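Local coordinates for type I modular polyketide synthase (Streptomyces albus subsp. albus, PDB 6IYR), which probably selects an acyl unit, of the malonyl type, from coenzyme A and loads it onto an acyl carrier protein during assembly of the polyketide salinomycin, at residues A[78-83]-A[448-453]; A[194-199]-A[233-238]; A[239-244]-A[339-344]. All coordinates share one frame; numbering follows the deposited sequence.

Interactions 2 and 3 share helix 235-248 and lie side by side, their centres about 10 Å apart. They touch directly. D237 OD2 of interaction 2 takes a probable hydrogen bond from A342 N of interaction 3 at 2.9 Å, and W196 CB packs on S242 OG. Both belong to the acyltransferase domain. Interaction 2 is the one whose tryptophan lies near the probable GxSxG nucleophile elbow. Interaction 1 stands apart at the surface, where the chain near its C-terminal end comes back to its N-terminal part. Its centre is about 31 Å from that of interaction 2 and about 39 Å from that of interaction 3. It touches neither.

Interaction 1: A[78-83]-A[448-453]; sequences ALTRSR and VDWDTV
The indole of W450 meets T80 CG2 obliquely, while V448 CG1 sits 3.7 Å above the centre of one ring face. W442 of helix 431-443 adds an edge-to-face ring contact. T80 opens a type II' beta turn, T80 to R83, just after helix 72-79 ends. The opposing residues, 450-452, form a short 3-10 segment. The contact joins the N-terminal alpha/beta part of the chain to its C-terminal tail, consistent with the linker regions that flank acyltransferases of modular synthases.

Across the contact T80 CG2 lies 4.1 Å from W450 CB and 4.2 Å from W450 CD1. The two side chains cross at about a right angle. In T80 a chi1 of 58° sets OG1 between the backbone N and the carbonyl carbon. This leaves CG2 anti to the carbonyl carbon, turned to the tryptophan. T80 is poorly ordered, so its exact pose is less certain. No hydrogen bond spans the segments. R81 NE and D451 OD1 carry opposite charges but stay 5.2 Å apart, and any attraction is probably mild. Strand 41-47 also packs against this site, with T44 touching both T80 and W450.

Just ahead of the 3-10 segment, D449 O accepts twice, from T452 N at 3.0 Å and from T452 OG1 at 2.6 Å, the hydroxyl lying nearly along the C=O axis.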
loop_
_atom_site.group_PDB
_atom_site.type_symbol
_atom_site.label_atom_id
_atom_site.label_comp_id
_atom_site.label_asym_id
_atom_site.label_seq_id
_atom_site.Cartn_x
_atom_site.Cartn_y
_atom_site.Cartn_z
ATOM N N ALA A 78 -3.664 -16.377 25.855
ATOM C CA ALA A 78 -2.989 -17.584 26.246
ATOM C C ALA A 78 -2.177 -18.146 25.107
ATOM O O ALA A 78 -1.211 -18.855 25.326
ATOM C CB ALA A 78 -4.017 -18.594 26.683
ATOM N N LEU A 79 -2.634 -17.921 23.890
ATOM C CA LEU A 79 -1.944 -18.461 22.736
ATOM C C LEU A 79 -0.660 -17.703 22.412
ATOM O O LEU A 79 0.276 -18.284 21.903
ATOM C CB LEU A 79 -2.876 -18.528 21.523
ATOM C CG LEU A 79 -4.004 -19.555 21.547
ATOM C CD1 LEU A 79 -5.045 -19.283 20.482
ATOM C CD2 LEU A 79 -3.472 -20.967 21.424
ATOM N N THR A 80 -0.638 -16.412 22.719
ATOM C CA THR A 80 0.518 -15.559 22.434
ATOM C C THR A 80 1.431 -15.270 23.620
ATOM O O THR A 80 1.781 -16.171 24.374
ATOM C CB THR A 80 0.128 -14.238 21.733
ATOM O OG1 THR A 80 -0.794 -13.504 22.543
ATOM C CG2 THR A 80 -0.493 -14.509 20.394
ATOM N N ARG A 81 1.802 -13.994 23.744
ATOM C CA ARG A 81 2.707 -13.443 24.762
ATOM C C ARG A 81 4.134 -13.989 24.690
ATOM O O ARG A 81 4.808 -13.877 23.659
ATOM C CB ARG A 81 2.135 -13.707 26.157
ATOM C CG ARG A 81 0.833 -12.973 26.441
ATOM C CD ARG A 81 0.289 -13.195 27.844
ATOM N NE ARG A 81 -0.993 -12.529 28.046
ATOM C CZ ARG A 81 -1.736 -12.657 29.135
ATOM N NH1 ARG A 81 -1.325 -13.427 30.134
ATOM N NH2 ARG A 81 -2.892 -12.012 29.234
ATOM N N SER A 82 4.585 -14.584 25.785
ATOM C CA SER A 82 5.947 -15.093 25.873
ATOM C C SER A 82 6.297 -16.158 24.840
ATOM O O SER A 82 7.424 -16.177 24.346
ATOM C CB SER A 82 6.197 -15.656 27.273
ATOM O OG SER A 82 5.388 -16.792 27.518
ATOM N N ARG A 83 5.357 -17.036 24.504
ATOM C CA ARG A 83 5.684 -18.107 23.568
ATOM C C ARG A 83 6.165 -17.579 22.224
ATOM O O ARG A 83 5.528 -16.724 21.601
ATOM C CB ARG A 83 4.471 -19.015 23.361
ATOM C CG ARG A 83 4.067 -19.801 24.599
ATOM C CD ARG A 83 2.890 -20.740 24.382
ATOM N NE ARG A 83 2.497 -21.418 25.612
ATOM C CZ ARG A 83 1.432 -22.199 25.724
ATOM N NH1 ARG A 83 0.648 -22.410 24.675
ATOM N NH2 ARG A 83 1.149 -22.776 26.886
ATOM N N VAL A 448 4.130 -8.892 13.749
ATOM C CA VAL A 448 2.962 -8.307 14.354
ATOM C C VAL A 448 3.030 -8.542 15.869
ATOM O O VAL A 448 3.429 -9.609 16.324
ATOM C CB VAL A 448 1.692 -8.960 13.762
ATOM C CG1 VAL A 448 0.425 -8.428 14.435
ATOM C CG2 VAL A 448 1.661 -8.741 12.257
ATOM N N ASP A 449 2.584 -7.559 16.621
ATOM C CA ASP A 449 2.439 -7.680 18.053
ATOM C C ASP A 449 0.975 -7.786 18.430
ATOM O O ASP A 449 0.231 -6.799 18.423
ATOM C CB ASP A 449 3.046 -6.460 18.732
ATOM C CG ASP A 449 2.979 -6.552 20.260
ATOM O OD1 ASP A 449 2.546 -7.585 20.803
ATOM O OD2 ASP A 449 3.301 -5.563 20.925
ATOM N N TRP A 450 0.530 -9.001 18.718
ATOM C CA TRP A 450 -0.905 -9.251 18.865
ATOM C C TRP A 450 -1.556 -8.580 20.056
ATOM O O TRP A 450 -2.750 -8.294 20.012
ATOM C CB TRP A 450 -1.180 -10.738 18.839
ATOM C CG TRP A 450 -0.935 -11.274 17.467
ATOM C CD1 TRP A 450 0.082 -12.059 17.078
ATOM C CD2 TRP A 450 -1.735 -11.037 16.303
ATOM N NE1 TRP A 450 -0.015 -12.332 15.736
ATOM C CE2 TRP A 450 -1.148 -11.744 15.245
ATOM C CE3 TRP A 450 -2.899 -10.299 16.057
ATOM C CZ2 TRP A 450 -1.685 -11.741 13.952
ATOM C CZ3 TRP A 450 -3.457 -10.345 14.803
ATOM C CH2 TRP A 450 -2.833 -11.037 13.756
ATOM N N ASP A 451 -0.748 -8.193 21.045
ATOM C CA ASP A 451 -1.206 -7.363 22.155
ATOM C C ASP A 451 -1.832 -6.036 21.712
ATOM O O ASP A 451 -2.636 -5.453 22.448
ATOM C CB ASP A 451 -0.043 -7.085 23.120
ATOM C CG ASP A 451 0.407 -8.342 23.885
ATOM O OD1 ASP A 451 -0.382 -9.302 23.964
ATOM O OD2 ASP A 451 1.549 -8.378 24.393
ATOM N N THR A 452 -1.490 -5.551 20.513
ATOM C CA THR A 452 -1.897 -4.211 20.131
ATOM C C THR A 452 -3.298 -4.216 19.560
ATOM O O THR A 452 -3.884 -3.162 19.314
ATOM C CB THR A 452 -0.887 -3.578 19.138
ATOM O OG1 THR A 452 -0.765 -4.389 17.955
ATOM C CG2 THR A 452 0.479 -3.480 19.808
ATOM N N VAL A 453 -3.824 -5.414 19.333
ATOM C CA VAL A 453 -5.174 -5.577 18.844
ATOM C C VAL A 453 -6.105 -5.938 19.988
ATOM O O VAL A 453 -6.040 -7.024 20.536
ATOM C CB VAL A 453 -5.264 -6.725 17.834
ATOM C CG1 VAL A 453 -6.735 -7.027 17.532
ATOM C CG2 VAL A 453 -4.472 -6.374 16.589
#

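Interaction 2: A[194-199]-A[233-238]; sequences ALWAVM and LSLGDA
A238 N donates to S234 O at 2.8 Å, and this first-turn bond of helix 235-248 fixes the residue that W196 packs on. S234 is the N-cap. Its OG also accepts from D237 N at 3.1 Å, with a fairly straight N-H...O angle of 162°. Together the two bonds define the helix start.

W196 reaches this start from helix 188-208. Its CG is anti to the backbone N (chi1 172°), and the indole extends across the gap between the helices. The A238 backbone lies over one ring face, with A238 C 3.7 Å above the plane and offset toward the rim. A238 CB comes 3.8 Å from W196 CZ2 and 4.0 Å from W196 NE1. L235 approaches the six-membered ring obliquely: its CD2 is 3.5 Å from both W196 CH2 and W196 CZ2, a close fit. The L235 torsions are far from the staggered positions (chi1 -131°), which suggests some strain or uncertainty there.

C160 of helix 151-164 and A225 of helix 222-230 also pack on W196. Its buried NE1 makes a weak hydrogen bond to I224 O. The result is an apolar helix-helix contact in the alpha/beta-hydrolase-like part of the acyltransferase, beside the helix that follows the probable GxSxG nucleophile elbow.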
loop_
_atom_site.group_PDB
_atom_site.type_symbol
_atom_site.label_atom_id
_atom_site.label_comp_id
_atom_site.label_asym_id
_atom_site.label_seq_id
_atom_site.Cartn_x
_atom_site.Cartn_y
_atom_site.Cartn_z
ATOM N N ALA A 194 -6.269 13.235 -0.366
ATOM C CA ALA A 194 -7.093 12.295 0.403
ATOM C C ALA A 194 -6.375 10.938 0.475
ATOM O O ALA A 194 -6.206 10.317 1.550
ATOM C CB ALA A 194 -8.442 12.174 -0.279
ATOM N N LEU A 195 -5.852 10.507 -0.661
ATOM C CA LEU A 195 -5.113 9.255 -0.687
ATOM C C LEU A 195 -3.820 9.358 0.121
ATOM O O LEU A 195 -3.423 8.426 0.770
ATOM C CB LEU A 195 -4.783 8.813 -2.099
ATOM C CG LEU A 195 -5.914 8.102 -2.865
ATOM C CD1 LEU A 195 -5.494 7.836 -4.327
ATOM C CD2 LEU A 195 -6.250 6.800 -2.148
ATOM N N TRP A 196 -3.122 10.468 -0.019
ATOM C CA TRP A 196 -1.945 10.729 0.778
ATOM C C TRP A 196 -2.251 10.474 2.278
ATOM O O TRP A 196 -1.493 9.781 2.955
ATOM C CB TRP A 196 -1.490 12.185 0.559
ATOM C CG TRP A 196 -0.388 12.577 1.508
ATOM C CD1 TRP A 196 0.903 12.213 1.435
ATOM C CD2 TRP A 196 -0.529 13.346 2.676
ATOM N NE1 TRP A 196 1.597 12.732 2.477
ATOM C CE2 TRP A 196 0.733 13.414 3.281
ATOM C CE3 TRP A 196 -1.617 13.914 3.333
ATOM C CZ2 TRP A 196 0.948 14.073 4.479
ATOM C CZ3 TRP A 196 -1.384 14.619 4.486
ATOM C CH2 TRP A 196 -0.129 14.648 5.075
ATOM N N ALA A 197 -3.298 11.106 2.776
ATOM C CA ALA A 197 -3.649 11.065 4.181
ATOM C C ALA A 197 -4.031 9.674 4.638
ATOM O O ALA A 197 -3.590 9.223 5.706
ATOM C CB ALA A 197 -4.797 12.020 4.450
ATOM N N VAL A 198 -4.713 8.942 3.766
ATOM C CA VAL A 198 -5.047 7.546 4.050
ATOM C C VAL A 198 -3.808 6.696 4.156
ATOM O O VAL A 198 -3.653 5.942 5.111
ATOM C CB VAL A 198 -6.015 6.961 3.006
ATOM C CG1 VAL A 198 -6.160 5.442 3.133
ATOM C CG2 VAL A 198 -7.351 7.654 3.103
ATOM N N MET A 199 -2.911 6.813 3.194
ATOM C CA MET A 199 -1.709 5.993 3.207
ATOM C C MET A 199 -0.782 6.313 4.395
ATOM O O MET A 199 -0.223 5.395 5.052
ATOM C CB MET A 199 -0.957 6.126 1.897
ATOM C CG MET A 199 -1.700 5.612 0.656
ATOM S SD MET A 199 -0.596 5.569 -0.784
ATOM C CE MET A 199 -0.589 7.330 -1.128
ATOM N N LEU A 233 10.138 14.475 5.361
ATOM C CA LEU A 233 9.376 15.718 5.463
ATOM C C LEU A 233 8.528 15.658 6.701
ATOM O O LEU A 233 8.048 14.570 7.062
ATOM C CB LEU A 233 8.428 15.905 4.262
ATOM C CG LEU A 233 9.070 16.056 2.870
ATOM C CD1 LEU A 233 8.020 15.962 1.757
ATOM C CD2 LEU A 233 9.793 17.385 2.793
ATOM N N SER A 234 8.279 16.834 7.283
ATOM C CA SER A 234 7.297 16.965 8.325
ATOM C C SER A 234 5.969 16.698 7.697
ATOM O O SER A 234 5.802 16.879 6.484
ATOM C CB SER A 234 7.286 18.379 8.932
ATOM O OG SER A 234 6.964 19.385 7.968
ATOM N N LEU A 235 4.981 16.478 8.545
ATOM C CA LEU A 235 3.639 16.209 8.061
ATOM C C LEU A 235 3.121 17.440 7.341
ATOM O O LEU A 235 2.445 17.327 6.336
ATOM C CB LEU A 235 2.711 15.911 9.225
ATOM C CG LEU A 235 1.791 14.697 9.207
ATOM C CD1 LEU A 235 0.393 15.046 9.673
ATOM C CD2 LEU A 235 1.774 13.911 7.924
ATOM N N GLY A 236 3.384 18.612 7.908
ATOM C CA GLY A 236 2.979 19.874 7.288
ATOM C C GLY A 236 3.534 20.066 5.873
ATOM O O GLY A 236 2.841 20.559 4.978
ATOM N N ASP A 237 4.825 19.817 5.732
ATOM C CA ASP A 237 5.496 19.908 4.449
ATOM C C ASP A 237 5.028 18.840 3.460
ATOM O O ASP A 237 4.872 19.140 2.290
ATOM C CB ASP A 237 7.006 19.850 4.603
ATOM C CG ASP A 237 7.610 21.226 5.032
ATOM O OD1 ASP A 237 6.892 22.249 5.000
ATOM O OD2 ASP A 237 8.831 21.278 5.255
ATOM N N ALA A 238 4.853 17.601 3.911
ATOM C CA ALA A 238 4.360 16.557 3.024
ATOM C C ALA A 238 2.940 16.875 2.544
ATOM O O ALA A 238 2.655 16.755 1.377
ATOM C CB ALA A 238 4.458 15.186 3.686
#

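Interaction 3: A[239-244]-A[339-344]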
loop_
_atom_site.group_PDB
_atom_site.type_symbol
_atom_site.label_atom_id
_atom_site.label_comp_id
_atom_site.label_asym_id
_atom_site.label_seq_id
_atom_site.Cartn_x
_atom_site.Cartn_y
_atom_site.Cartn_z
ATOM N N ALA A 239 2.128 17.486 3.396
ATOM C CA ALA A 239 0.793 17.857 3.020
ATOM C C ALA A 239 0.812 18.974 1.999
ATOM O O ALA A 239 -0.065 19.076 1.149
ATOM C CB ALA A 239 0.014 18.311 4.241
ATOM N N LYS A 240 1.677 19.949 2.215
ATOM C CA LYS A 240 1.825 20.992 1.253
ATOM C C LYS A 240 2.230 20.409 -0.135
ATOM O O LYS A 240 1.603 20.719 -1.132
ATOM C CB LYS A 240 2.843 22.002 1.763
ATOM C CG LYS A 240 3.089 23.180 0.856
ATOM C CD LYS A 240 4.219 24.023 1.469
ATOM C CE LYS A 240 4.253 25.433 0.921
ATOM N NZ LYS A 240 5.019 26.342 1.811
ATOM N N VAL A 241 3.252 19.569 -0.189
ATOM C CA VAL A 241 3.653 18.952 -1.469
ATOM C C VAL A 241 2.484 18.211 -2.099
ATOM O O VAL A 241 2.176 18.438 -3.272
ATOM C CB VAL A 241 4.842 18.004 -1.316
ATOM C CG1 VAL A 241 5.187 17.318 -2.636
ATOM C CG2 VAL A 241 6.072 18.773 -0.838
ATOM N N SER A 242 1.692 17.526 -1.269
ATOM C CA SER A 242 0.620 16.701 -1.793
ATOM C C SER A 242 -0.454 17.575 -2.409
ATOM O O SER A 242 -0.861 17.354 -3.545
ATOM C CB SER A 242 0.007 15.806 -0.706
ATOM O OG SER A 242 -1.109 15.107 -1.253
ATOM N N ALA A 243 -0.862 18.592 -1.666
ATOM C CA ALA A 243 -1.978 19.402 -2.031
ATOM C C ALA A 243 -1.625 20.336 -3.180
ATOM O O ALA A 243 -2.446 20.602 -4.058
ATOM C CB ALA A 243 -2.434 20.200 -0.841
ATOM N N LEU A 244 -0.430 20.896 -3.132
ATOM C CA LEU A 244 -0.074 21.969 -4.071
ATOM C C LEU A 244 0.422 21.365 -5.393
ATOM O O LEU A 244 0.171 21.879 -6.485
ATOM C CB LEU A 244 0.994 22.873 -3.432
ATOM C CG LEU A 244 0.500 24.144 -2.744
ATOM C CD1 LEU A 244 -0.901 24.115 -2.175
ATOM C CD2 LEU A 244 1.486 24.765 -1.776
ATOM N N SER A 339 8.859 25.998 -2.905
ATOM C CA SER A 339 10.197 26.506 -2.604
ATOM C C SER A 339 10.480 26.507 -1.096
ATOM O O SER A 339 11.636 26.486 -0.690
ATOM C CB SER A 339 10.373 27.922 -3.139
ATOM O OG SER A 339 9.477 28.779 -2.458
ATOM N N GLY A 340 9.434 26.574 -0.278
ATOM C CA GLY A 340 9.614 26.774 1.154
ATOM C C GLY A 340 9.750 25.527 2.009
ATOM O O GLY A 340 10.000 25.636 3.195
ATOM N N ILE A 341 9.579 24.332 1.454
ATOM C CA ILE A 341 9.638 23.152 2.312
ATOM C C ILE A 341 11.058 22.962 2.848
ATOM O O ILE A 341 12.017 23.387 2.215
ATOM C CB ILE A 341 9.148 21.868 1.587
ATOM C CG1 ILE A 341 9.977 21.586 0.336
ATOM C CG2 ILE A 341 7.693 22.027 1.178
ATOM C CD1 ILE A 341 9.579 20.293 -0.381
ATOM N N ALA A 342 11.182 22.179 3.915
ATOM C CA ALA A 342 12.460 21.901 4.554
ATOM C C ALA A 342 12.664 20.404 4.743
ATOM O O ALA A 342 12.419 19.863 5.822
ATOM C CB ALA A 342 12.539 22.610 5.912
ATOM N N PRO A 343 13.200 19.732 3.720
ATOM C CA PRO A 343 13.371 18.323 3.900
ATOM C C PRO A 343 14.485 18.052 4.894
ATOM O O PRO A 343 15.389 18.845 5.027
ATOM C CB PRO A 343 13.769 17.829 2.507
ATOM C CG PRO A 343 14.239 19.014 1.785
ATOM C CD PRO A 343 13.478 20.157 2.343
ATOM N N ARG A 344 14.517 16.863 5.448
ATOM C CA ARG A 344 15.478 16.586 6.474
ATOM C C ARG A 344 15.745 15.116 6.461
ATOM O O ARG A 344 15.271 14.419 5.568
ATOM C CB ARG A 344 14.930 17.051 7.806
ATOM C CG ARG A 344 13.791 16.201 8.307
ATOM C CD ARG A 344 12.557 17.029 8.520
ATOM N NE ARG A 344 11.557 16.274 9.269
ATOM C CZ ARG A 344 10.675 16.828 10.096
ATOM N NH1 ARG A 344 9.792 16.074 10.737
ATOM N NH2 ARG A 344 10.630 18.143 10.231
#
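K240 is the first residue of helix segment 239-244 to meet I341; before it, A239 packs on W196 and on helix 151-164. The lysine chain runs out fully extended, with CG anti to the backbone N (chi1 -179°). Its aliphatic part does the touching: K240 CD lies 4.0 Å from I341 CG2, and the two side chains pass at a slant. Y167 also packs on K240. V241 comes next. Its CG2 meets I341 CD1 at 3.8 Å and I341 CG2 at 4.2 Å, the side chains crossing at about a right angle.

I341 thus lays two of its methyls on the helix. It belongs to the loop between helix 331-337 and strand 350-351. In the acyltransferase fold this loop probably lies where the chain has returned from the ferredoxin-like small subdomain to the hydrolase-like core. The first torsion of I341 (chi1 59°) places CG1 between the backbone N and the carbonyl carbon. CG2 is then anti to the carbonyl carbon, and with this setting both CG2 and CD1 reach the helix. At the far end of the loop R344 NE is hydrogen-bonded to G231 O.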